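Local coordinates for protein nidogen (Mus musculus, PDB 1NPE) that probably binds the laminin gamma-1 chain through the six-bladed YWTD beta-propeller of its G3 domain, linking components of basement membranes, at residues L116-G126 and L136-K147; L161-G171 and L181-H189. All coordinates share one frame; numbering follows the deposited sequence.

Contact 1 of 2, residues L116-G126 and L136-K147. With CD (cadmium ion), chain C.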
loop_
_atom_site.group_PDB
_atom_site.type_symbol
_atom_site.label_atom_id
_atom_site.label_comp_id
_atom_site.label_asym_id
_atom_site.label_seq_id
_atom_site.Cartn_x
_atom_site.Cartn_y
_atom_site.Cartn_z
ATOM N N LEU A 116 8.305 12.892 9.437
ATOM C CA LEU A 116 9.724 12.765 9.133
ATOM C C LEU A 116 10.029 13.263 7.720
ATOM O O LEU A 116 10.967 14.028 7.524
ATOM C CB LEU A 116 10.172 11.310 9.310
ATOM C CG LEU A 116 11.643 11.078 9.670
ATOM C CD1 LEU A 116 11.996 11.846 10.946
ATOM C CD2 LEU A 116 11.904 9.586 9.853
ATOM N N PHE A 117 9.222 12.843 6.748
ATOM C CA PHE A 117 9.401 13.258 5.358
ATOM C C PHE A 117 8.035 13.423 4.704
ATOM O O PHE A 117 7.116 12.661 4.993
ATOM C CB PHE A 117 10.184 12.205 4.557
ATOM C CG PHE A 117 11.551 11.900 5.104
ATOM C CD1 PHE A 117 12.578 12.833 5.010
ATOM C CD2 PHE A 117 11.816 10.666 5.697
ATOM C CE1 PHE A 117 13.855 12.544 5.498
ATOM C CE2 PHE A 117 13.090 10.364 6.191
ATOM C CZ PHE A 117 14.113 11.307 6.090
ATOM N N ASP A 118 7.906 14.379 3.793
ATOM C CA ASP A 118 6.628 14.581 3.116
ATOM C C ASP A 118 6.733 15.216 1.738
ATOM O O ASP A 118 5.768 15.796 1.235
ATOM C CB ASP A 118 5.651 15.371 3.998
ATOM C CG ASP A 118 6.097 16.796 4.242
ATOM O OD1 ASP A 118 7.268 17.127 3.944
ATOM O OD2 ASP A 118 5.261 17.585 4.724
ATOM N N THR A 119 7.918 15.135 1.150
ATOM C CA THR A 119 8.162 15.656 -0.185
ATOM C C THR A 119 8.837 14.521 -0.937
ATOM O O THR A 119 9.466 13.668 -0.319
ATOM C CB THR A 119 9.073 16.915 -0.171
ATOM O OG1 THR A 119 10.298 16.629 0.517
ATOM C CG2 THR A 119 8.369 18.079 0.511
ATOM N N GLY A 120 8.661 14.479 -2.255
ATOM C CA GLY A 120 9.259 13.421 -3.053
ATOM C C GLY A 120 8.647 12.041 -2.808
ATOM O O GLY A 120 9.245 11.018 -3.151
ATOM N N LEU A 121 7.482 12.007 -2.170
ATOM C CA LEU A 121 6.796 10.748 -1.887
ATOM C C LEU A 121 5.483 10.721 -2.642
ATOM O O LEU A 121 4.672 11.625 -2.513
ATOM C CB LEU A 121 6.522 10.590 -0.391
ATOM C CG LEU A 121 7.741 10.516 0.533
ATOM C CD1 LEU A 121 7.282 10.524 1.979
ATOM C CD2 LEU A 121 8.571 9.273 0.231
ATOM N N VAL A 122 5.286 9.679 -3.436
ATOM C CA VAL A 122 4.071 9.528 -4.222
ATOM C C VAL A 122 3.356 8.236 -3.824
ATOM O O VAL A 122 2.164 8.244 -3.535
ATOM C CB VAL A 122 4.400 9.536 -5.736
ATOM C CG1 VAL A 122 3.157 9.181 -6.579
ATOM C CG2 VAL A 122 4.930 10.917 -6.131
ATOM N N ASN A 123 4.091 7.128 -3.821
ATOM C CA ASN A 123 3.532 5.836 -3.438
ATOM C C ASN A 123 4.463 5.065 -2.491
ATOM O O ASN A 123 4.871 3.942 -2.784
ATOM C CB ASN A 123 3.206 4.985 -4.676
ATOM C CG ASN A 123 1.795 5.236 -5.220
ATOM O OD1 ASN A 123 1.581 5.269 -6.428
ATOM N ND2 ASN A 123 0.832 5.389 -4.326
ATOM N N PRO A 124 4.844 5.676 -1.353
ATOM C CA PRO A 124 5.723 4.939 -0.440
ATOM C C PRO A 124 4.944 3.729 0.055
ATOM O O PRO A 124 3.717 3.770 0.136
ATOM C CB PRO A 124 5.952 5.941 0.693
ATOM C CG PRO A 124 4.645 6.688 0.730
ATOM C CD PRO A 124 4.435 6.956 -0.753
ATOM N N ARG A 125 5.643 2.650 0.373
ATOM C CA ARG A 125 4.960 1.461 0.845
ATOM C C ARG A 125 5.834 0.698 1.823
ATOM O O ARG A 125 5.654 0.824 3.029
ATOM C CB ARG A 125 4.514 0.591 -0.346
ATOM C CG ARG A 125 3.935 -0.767 0.022
ATOM C CD ARG A 125 3.272 -1.420 -1.180
ATOM N NE ARG A 125 1.930 -0.899 -1.403
ATOM C CZ ARG A 125 1.225 -1.062 -2.520
ATOM N NH1 ARG A 125 1.731 -1.726 -3.557
ATOM N NH2 ARG A 125 -0.027 -0.631 -2.563
ATOM N N GLY A 126 6.797 -0.063 1.311
ATOM C CA GLY A 126 7.673 -0.819 2.184
ATOM C C GLY A 126 8.580 0.076 3.005
ATOM O O GLY A 126 9.050 1.104 2.525
ATOM N N LEU A 136 17.153 3.954 8.239
ATOM C CA LEU A 136 15.783 3.769 7.778
ATOM C C LEU A 136 15.813 3.544 6.267
ATOM O O LEU A 136 16.562 4.215 5.555
ATOM C CB LEU A 136 14.974 5.033 8.094
ATOM C CG LEU A 136 13.465 5.045 7.847
ATOM C CD1 LEU A 136 12.775 3.969 8.683
ATOM C CD2 LEU A 136 12.915 6.408 8.197
ATOM N N TYR A 137 14.995 2.608 5.784
ATOM C CA TYR A 137 14.922 2.287 4.354
ATOM C C TYR A 137 13.461 2.148 3.902
ATOM O O TYR A 137 12.632 1.585 4.618
ATOM C CB TYR A 137 15.638 0.958 4.063
ATOM C CG TYR A 137 17.065 0.858 4.579
ATOM C CD1 TYR A 137 17.339 0.306 5.831
ATOM C CD2 TYR A 137 18.142 1.290 3.802
ATOM C CE1 TYR A 137 18.649 0.186 6.296
ATOM C CE2 TYR A 137 19.449 1.178 4.254
ATOM C CZ TYR A 137 19.698 0.625 5.503
ATOM O OH TYR A 137 20.995 0.527 5.958
ATOM N N TRP A 138 13.148 2.613 2.698
ATOM C CA TRP A 138 11.777 2.487 2.202
ATOM C C TRP A 138 11.689 2.418 0.692
ATOM O O TRP A 138 12.651 2.742 -0.009
ATOM C CB TRP A 138 10.901 3.634 2.712
ATOM C CG TRP A 138 11.254 4.992 2.169
ATOM C CD1 TRP A 138 10.734 5.592 1.051
ATOM C CD2 TRP A 138 12.143 5.946 2.759
ATOM N NE1 TRP A 138 11.240 6.862 0.918
ATOM C CE2 TRP A 138 12.105 7.107 1.954
ATOM C CE3 TRP A 138 12.963 5.939 3.895
ATOM C CZ2 TRP A 138 12.857 8.255 2.252
ATOM C CZ3 TRP A 138 13.710 7.076 4.190
ATOM C CH2 TRP A 138 13.651 8.218 3.371
ATOM N N THR A 139 10.540 1.957 0.201
ATOM C CA THR A 139 10.301 1.874 -1.236
ATOM C C THR A 139 9.191 2.851 -1.594
ATOM O O THR A 139 8.368 3.212 -0.749
ATOM C CB THR A 139 9.833 0.469 -1.698
ATOM O OG1 THR A 139 8.484 0.243 -1.273
ATOM C CG2 THR A 139 10.723 -0.613 -1.135
ATOM N N ASP A 140 9.207 3.307 -2.838
ATOM C CA ASP A 140 8.183 4.206 -3.352
ATOM C C ASP A 140 7.937 3.652 -4.744
ATOM O O ASP A 140 8.775 3.788 -5.630
ATOM C CB ASP A 140 8.686 5.656 -3.419
ATOM C CG ASP A 140 7.595 6.649 -3.852
ATOM O OD1 ASP A 140 6.653 6.266 -4.573
ATOM O OD2 ASP A 140 7.690 7.835 -3.485
ATOM N N TRP A 141 6.796 3.001 -4.929
ATOM C CA TRP A 141 6.503 2.407 -6.227
ATOM C C TRP A 141 6.000 3.351 -7.311
ATOM O O TRP A 141 5.430 2.901 -8.305
ATOM C CB TRP A 141 5.619 1.158 -6.085
ATOM C CG TRP A 141 4.311 1.381 -5.433
ATOM C CD1 TRP A 141 4.034 1.286 -4.103
ATOM C CD2 TRP A 141 3.070 1.663 -6.086
ATOM N NE1 TRP A 141 2.693 1.482 -3.883
ATOM C CE2 TRP A 141 2.075 1.711 -5.084
ATOM C CE3 TRP A 141 2.699 1.871 -7.423
ATOM C CZ2 TRP A 141 0.725 1.961 -5.373
ATOM C CZ3 TRP A 141 1.350 2.124 -7.717
ATOM C CH2 TRP A 141 0.384 2.164 -6.693
ATOM N N ASN A 142 6.248 4.648 -7.115
ATOM C CA ASN A 142 5.917 5.734 -8.062
ATOM C C ASN A 142 6.071 5.190 -9.485
ATOM O O ASN A 142 7.187 4.937 -9.933
ATOM C CB ASN A 142 6.927 6.879 -7.839
ATOM C CG ASN A 142 6.663 8.125 -8.700
ATOM O OD1 ASN A 142 7.089 9.220 -8.336
ATOM N ND2 ASN A 142 5.996 7.962 -9.832
ATOM N N ARG A 143 4.953 4.992 -10.176
ATOM C CA ARG A 143 4.973 4.444 -11.535
ATOM C C ARG A 143 6.030 5.052 -12.450
ATOM O O ARG A 143 6.723 4.332 -13.170
ATOM C CB ARG A 143 3.598 4.589 -12.188
ATOM C CG ARG A 143 2.568 3.580 -11.735
ATOM C CD ARG A 143 2.750 2.235 -12.419
ATOM N NE ARG A 143 1.663 1.328 -12.072
ATOM C CZ ARG A 143 1.608 0.041 -12.402
ATOM N NH1 ARG A 143 2.579 -0.527 -13.109
ATOM N NH2 ARG A 143 0.591 -0.691 -11.982
ATOM N N ASP A 144 6.162 6.375 -12.403
ATOM C CA ASP A 144 7.123 7.078 -13.247
ATOM C C ASP A 144 8.560 7.081 -12.744
ATOM O O ASP A 144 9.494 6.990 -13.537
ATOM C CB ASP A 144 6.650 8.511 -13.522
ATOM C CG ASP A 144 5.357 8.549 -14.328
ATOM O OD1 ASP A 144 5.340 7.998 -15.451
ATOM O OD2 ASP A 144 4.356 9.110 -13.828
ATOM N N ASN A 145 8.741 7.180 -11.433
ATOM C CA ASN A 145 10.082 7.194 -10.856
ATOM C C ASN A 145 10.171 6.361 -9.587
ATOM O O ASN A 145 10.301 6.902 -8.488
ATOM C CB ASN A 145 10.528 8.633 -10.560
ATOM C CG ASN A 145 10.764 9.442 -11.819
ATOM O OD1 ASN A 145 9.830 10.012 -12.391
ATOM N ND2 ASN A 145 12.016 9.491 -12.268
ATOM N N PRO A 146 10.111 5.027 -9.720
ATOM C CA PRO A 146 10.191 4.125 -8.564
ATOM C C PRO A 146 11.565 4.236 -7.897
ATOM O O PRO A 146 12.564 4.485 -8.566
ATOM C CB PRO A 146 9.989 2.749 -9.201
ATOM C CG PRO A 146 10.617 2.923 -10.550
ATOM C CD PRO A 146 10.067 4.262 -10.978
ATOM N N LYS A 147 11.625 4.046 -6.586
ATOM C CA LYS A 147 12.904 4.150 -5.901
ATOM C C LYS A 147 12.990 3.470 -4.543
ATOM O O LYS A 147 11.976 3.115 -3.940
ATOM C CB LYS A 147 13.306 5.624 -5.767
ATOM C CG LYS A 147 12.246 6.492 -5.128
ATOM C CD LYS A 147 12.614 7.967 -5.130
ATOM C CE LYS A 147 11.542 8.775 -4.400
ATOM N NZ LYS A 147 11.897 10.214 -4.227
HETATM CD CD CD C . 0.269 9.496 -3.072
HETATM O O HOH W 1 8.072 9.664 -5.506
HETATM O O HOH W 2 2.260 5.819 -9.056
HETATM O O HOH W 3 1.772 2.493 -1.511
HETATM O O HOH W 4 0.785 11.077 -4.910
HETATM O O HOH W 5 -0.705 7.533 -4.522
HETATM O O HOH W 6 -2.185 10.529 -2.792
#
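Strand 124-126 meets strand 136-140 in a splayed antiparallel arrangement, N-to-C directions 124° apart, with Pro124 and Asp140 as a non-hydrogen-bonded pair between the backbone bonds Arg125 N to Thr139 O and Trp141 N to Asn123 O. Asp140 carries the polar centre. Its CG stands anti to the backbone N (chi1 -175°), which brings the carboxylate under the turn at 121-123. Asp140 OD2 receives Val122 N at 3.0 Å on its syn side, while Asn123 N reaches Asp140 OD1 at 2.8 Å from above the carboxylate plane. Asn142 N reaches the same OD1 from the opposite face, closing an Asx turn. Trp141 lies between two flat groups. The Asn123 amide is stacked on one face with planes 6° apart, and Asn123 CB sits 3.5 Å from the centroid of the five-membered ring. Over the other face lies the Arg125 guanidinium, its CZ 3.2 Å from Trp141 NE1; Arg125 NE also forms a salt bridge with Glu82. Lys147, extended beyond CG, places NZ on an in-plane lone pair of Gly120 O at 3.0 Å. The apolar end is carried by Phe117 CE2, 3.6 Å from Trp138 CH2, and by the methyls of Leu116 and Leu136, meeting tip to tip. Val122 O binds a cadmium ion at 2.3 Å, together with Ser98 O, Asp101 OD1 and waters. One buried carboxylate therefore satisfies three backbone N-H groups, and its grip on Val122 and Asn123 is likely to fix the turn that presents this carbonyl to the metal.

Contact 2 of 2, residues L161-G171 and L181-H189; sequences LAQDNLGLPNG and LCWVDAGTH. With CD (cadmium ion), chain D.
Asp185 and the turn at Gly167-Leu168 make the tight part of this contact. Asp185 OD2 uses its syn lone pair for Gly167 N (2.8 Å, 173° at the hydrogen), and Asp185 OD1 takes Leu168 N at 2.6 Å from above the carboxylate plane. Asp185 OD1 also accepts Gly187 N at 2.7 Å and Thr188 N at 3.0 Å, so four backbone N-H groups converge on one side chain. An alanine here has no carboxylate, and the four N-H groups would probably be left without their common acceptor, the two turns freer to shift. Gly167 CA and Gly187 CA approach to 4.1 Å, and a beta carbon on either would clash with the other segment. Leu166 CD2 lies 3.5 Å from Trp183 CZ2, the two side chains crossing at about a right angle, and Ala162 CB touches Trp183 CH2. The outer side is looser: Thr188 CG2 rests 3.6 Å from the backbone O of Asn165, an exposed residue. Beyond it, His189 NE2 binds a cadmium ion at 2.1 Å, with two waters. A beta bulge separates the Pro169-Asp185 and Gly171-Val184 pairs. Asp185 ends Cys-Trp-Val-Asp, this blade's version of the motif that names the YWTD beta-propeller.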
loop_
_atom_site.group_PDB
_atom_site.type_symbol
_atom_site.label_atom_id
_atom_site.label_comp_id
_atom_site.label_asym_id
_atom_site.label_seq_id
_atom_site.Cartn_x
_atom_site.Cartn_y
_atom_site.Cartn_z
ATOM N N LEU A 161 18.910 5.163 -2.996
ATOM C CA LEU A 161 19.819 4.025 -3.027
ATOM C C LEU A 161 19.777 3.314 -4.387
ATOM O O LEU A 161 20.808 2.920 -4.919
ATOM C CB LEU A 161 19.438 3.061 -1.900
ATOM C CG LEU A 161 20.515 2.491 -0.968
ATOM C CD1 LEU A 161 21.523 3.551 -0.536
ATOM C CD2 LEU A 161 19.827 1.887 0.243
ATOM N N ALA A 162 18.576 3.137 -4.930
ATOM C CA ALA A 162 18.376 2.484 -6.226
ATOM C C ALA A 162 17.259 3.231 -6.940
ATOM O O ALA A 162 16.260 3.613 -6.323
ATOM C CB ALA A 162 18.007 1.019 -6.046
ATOM N N GLN A 163 17.407 3.395 -8.250
ATOM C CA GLN A 163 16.437 4.144 -9.045
ATOM C C GLN A 163 16.193 3.472 -10.389
ATOM O O GLN A 163 15.059 3.406 -10.870
ATOM C CB GLN A 163 17.001 5.543 -9.267
ATOM C CG GLN A 163 16.003 6.636 -9.483
ATOM C CD GLN A 163 16.686 7.989 -9.549
ATOM O OE1 GLN A 163 16.976 8.602 -8.523
ATOM N NE2 GLN A 163 16.988 8.438 -10.759
ATOM N N ASP A 164 17.273 2.995 -10.999
ATOM C CA ASP A 164 17.219 2.328 -12.292
ATOM C C ASP A 164 16.762 0.891 -12.159
ATOM O O ASP A 164 16.924 0.267 -11.110
ATOM C CB ASP A 164 18.598 2.341 -12.954
ATOM C CG ASP A 164 19.059 3.734 -13.324
ATOM O OD1 ASP A 164 18.256 4.693 -13.230
ATOM O OD2 ASP A 164 20.233 3.864 -13.732
ATOM N N ASN A 165 16.219 0.366 -13.249
ATOM C CA ASN A 165 15.739 -1.006 -13.305
ATOM C C ASN A 165 14.828 -1.400 -12.149
ATOM O O ASN A 165 14.992 -2.458 -11.544
ATOM C CB ASN A 165 16.917 -1.977 -13.425
ATOM C CG ASN A 165 17.704 -1.778 -14.703
ATOM O OD1 ASN A 165 18.936 -1.750 -14.688
ATOM N ND2 ASN A 165 16.996 -1.637 -15.823
ATOM N N LEU A 166 13.917 -0.500 -11.804
ATOM C CA LEU A 166 12.930 -0.741 -10.757
ATOM C C LEU A 166 11.574 -0.544 -11.418
ATOM O O LEU A 166 11.430 0.319 -12.283
ATOM C CB LEU A 166 13.078 0.259 -9.601
ATOM C CG LEU A 166 14.247 0.162 -8.613
ATOM C CD1 LEU A 166 14.147 1.293 -7.581
ATOM C CD2 LEU A 166 14.221 -1.179 -7.910
ATOM N N GLY A 167 10.595 -1.358 -11.035
ATOM C CA GLY A 167 9.264 -1.236 -11.597
ATOM C C GLY A 167 8.261 -0.912 -10.508
ATOM O O GLY A 167 7.785 0.218 -10.398
ATOM N N LEU A 168 7.933 -1.913 -9.701
ATOM C CA LEU A 168 7.003 -1.744 -8.601
ATOM C C LEU A 168 7.610 -2.337 -7.322
ATOM O O LEU A 168 7.289 -3.469 -6.937
ATOM C CB LEU A 168 5.664 -2.421 -8.930
ATOM C CG LEU A 168 4.905 -1.943 -10.178
ATOM C CD1 LEU A 168 3.680 -2.838 -10.440
ATOM C CD2 LEU A 168 4.479 -0.488 -10.024
ATOM N N PRO A 169 8.582 -1.629 -6.709
ATOM C CA PRO A 169 9.190 -2.149 -5.476
ATOM C C PRO A 169 8.165 -2.029 -4.354
ATOM O O PRO A 169 7.952 -0.949 -3.811
ATOM C CB PRO A 169 10.398 -1.231 -5.270
ATOM C CG PRO A 169 9.980 0.057 -5.904
ATOM C CD PRO A 169 9.270 -0.406 -7.161
ATOM N N ASN A 170 7.489 -3.136 -4.057
ATOM C CA ASN A 170 6.447 -3.146 -3.041
ATOM C C ASN A 170 6.882 -3.320 -1.594
ATOM O O ASN A 170 6.269 -2.770 -0.691
ATOM C CB ASN A 170 5.375 -4.169 -3.407
ATOM C CG ASN A 170 4.503 -3.704 -4.561
ATOM O OD1 ASN A 170 4.228 -2.506 -4.707
ATOM N ND2 ASN A 170 4.054 -4.645 -5.379
ATOM N N GLY A 171 7.920 -4.109 -1.370
ATOM C CA GLY A 171 8.390 -4.312 -0.018
ATOM C C GLY A 171 9.887 -4.516 0.031
ATOM O O GLY A 171 10.516 -4.835 -0.979
ATOM N N LEU A 181 20.244 -5.376 2.007
ATOM C CA LEU A 181 18.925 -4.789 1.849
ATOM C C LEU A 181 18.313 -5.446 0.611
ATOM O O LEU A 181 18.854 -5.358 -0.487
ATOM C CB LEU A 181 19.018 -3.276 1.646
ATOM C CG LEU A 181 17.690 -2.538 1.438
ATOM C CD1 LEU A 181 16.840 -2.635 2.696
ATOM C CD2 LEU A 181 17.935 -1.080 1.075
ATOM N N CYS A 182 17.198 -6.131 0.799
ATOM C CA CYS A 182 16.534 -6.789 -0.309
ATOM C C CYS A 182 15.120 -6.261 -0.487
ATOM O O CYS A 182 14.464 -5.902 0.479
ATOM C CB CYS A 182 16.459 -8.292 -0.062
ATOM S SG CYS A 182 18.036 -9.106 0.328
ATOM N N TRP A 183 14.659 -6.213 -1.730
ATOM C CA TRP A 183 13.306 -5.772 -2.022
ATOM C C TRP A 183 12.698 -6.718 -3.040
ATOM O O TRP A 183 13.416 -7.494 -3.665
ATOM C CB TRP A 183 13.286 -4.328 -2.546
ATOM C CG TRP A 183 13.945 -4.108 -3.869
ATOM C CD1 TRP A 183 13.385 -4.288 -5.106
ATOM C CD2 TRP A 183 15.268 -3.603 -4.096
ATOM N NE1 TRP A 183 14.277 -3.921 -6.085
ATOM C CE2 TRP A 183 15.440 -3.496 -5.495
ATOM C CE3 TRP A 183 16.323 -3.228 -3.252
ATOM C CZ2 TRP A 183 16.623 -3.025 -6.074
ATOM C CZ3 TRP A 183 17.503 -2.757 -3.828
ATOM C CH2 TRP A 183 17.640 -2.661 -5.228
ATOM N N VAL A 184 11.372 -6.720 -3.132
ATOM C CA VAL A 184 10.662 -7.552 -4.101
ATOM C C VAL A 184 9.971 -6.570 -5.040
ATOM O O VAL A 184 9.388 -5.579 -4.599
ATOM C CB VAL A 184 9.656 -8.520 -3.431
ATOM C CG1 VAL A 184 10.410 -9.552 -2.604
ATOM C CG2 VAL A 184 8.657 -7.759 -2.560
ATOM N N ASP A 185 10.066 -6.835 -6.336
ATOM C CA ASP A 185 9.529 -5.927 -7.339
ATOM C C ASP A 185 8.495 -6.603 -8.224
ATOM O O ASP A 185 8.816 -7.521 -8.969
ATOM C CB ASP A 185 10.702 -5.397 -8.174
ATOM C CG ASP A 185 10.354 -4.156 -8.979
ATOM O OD1 ASP A 185 9.316 -4.149 -9.664
ATOM O OD2 ASP A 185 11.143 -3.189 -8.947
ATOM N N ALA A 186 7.257 -6.119 -8.164
ATOM C CA ALA A 186 6.174 -6.697 -8.959
ATOM C C ALA A 186 6.133 -6.166 -10.389
ATOM O O ALA A 186 5.242 -6.521 -11.163
ATOM C CB ALA A 186 4.837 -6.480 -8.269
ATOM N N GLY A 187 7.100 -5.312 -10.726
ATOM C CA GLY A 187 7.190 -4.740 -12.059
ATOM C C GLY A 187 8.274 -5.432 -12.872
ATOM O O GLY A 187 8.075 -5.748 -14.049
ATOM N N THR A 188 9.433 -5.635 -12.243
ATOM C CA THR A 188 10.558 -6.318 -12.873
ATOM C C THR A 188 10.474 -7.823 -12.580
ATOM O O THR A 188 11.301 -8.605 -13.054
ATOM C CB THR A 188 11.913 -5.796 -12.338
ATOM O OG1 THR A 188 11.983 -5.998 -10.921
ATOM C CG2 THR A 188 12.083 -4.311 -12.651
ATOM N N HIS A 189 9.487 -8.206 -11.768
ATOM C CA HIS A 189 9.250 -9.599 -11.380
ATOM C C HIS A 189 10.445 -10.278 -10.720
ATOM O O HIS A 189 10.783 -11.420 -11.037
ATOM C CB HIS A 189 8.746 -10.415 -12.578
ATOM C CG HIS A 189 7.464 -9.894 -13.145
ATOM N ND1 HIS A 189 6.262 -9.997 -12.475
ATOM C CD2 HIS A 189 7.208 -9.205 -14.280
ATOM C CE1 HIS A 189 5.321 -9.387 -13.173
ATOM N NE2 HIS A 189 5.868 -8.899 -14.273
HETATM CD CD CD D . 4.503 -7.812 -15.394
HETATM O O HOH W 7 2.416 -8.541 -14.581
HETATM O O HOH W 8 5.544 -8.253 -16.942
#

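In the fold
Contact 1 closes before contact 2 opens, and their centres lie 11 Å apart on the same side of the chain's centre. Each joins the first two strands of a four-stranded antiparallel blade: 124-130 with 135-140, then 169-175 with 180-185. Each first segment crosses over from the outermost strand of the preceding blade, 114-117 or 159-162; the latter edges the sheet of 124-130 and 135-140, so contact 2 starts on contact 1's blade. The two blades are tied directly: Arg125 NH1 probably bonds Asn170 OD1 (2.9 Å), Thr139 OG1 bonds Pro169 O, and Pro146 packs on Leu166. Arg125 and Asn170 also both hydrogen-bond the other protein in the assembly, so this blade junction contributes to the binding surface.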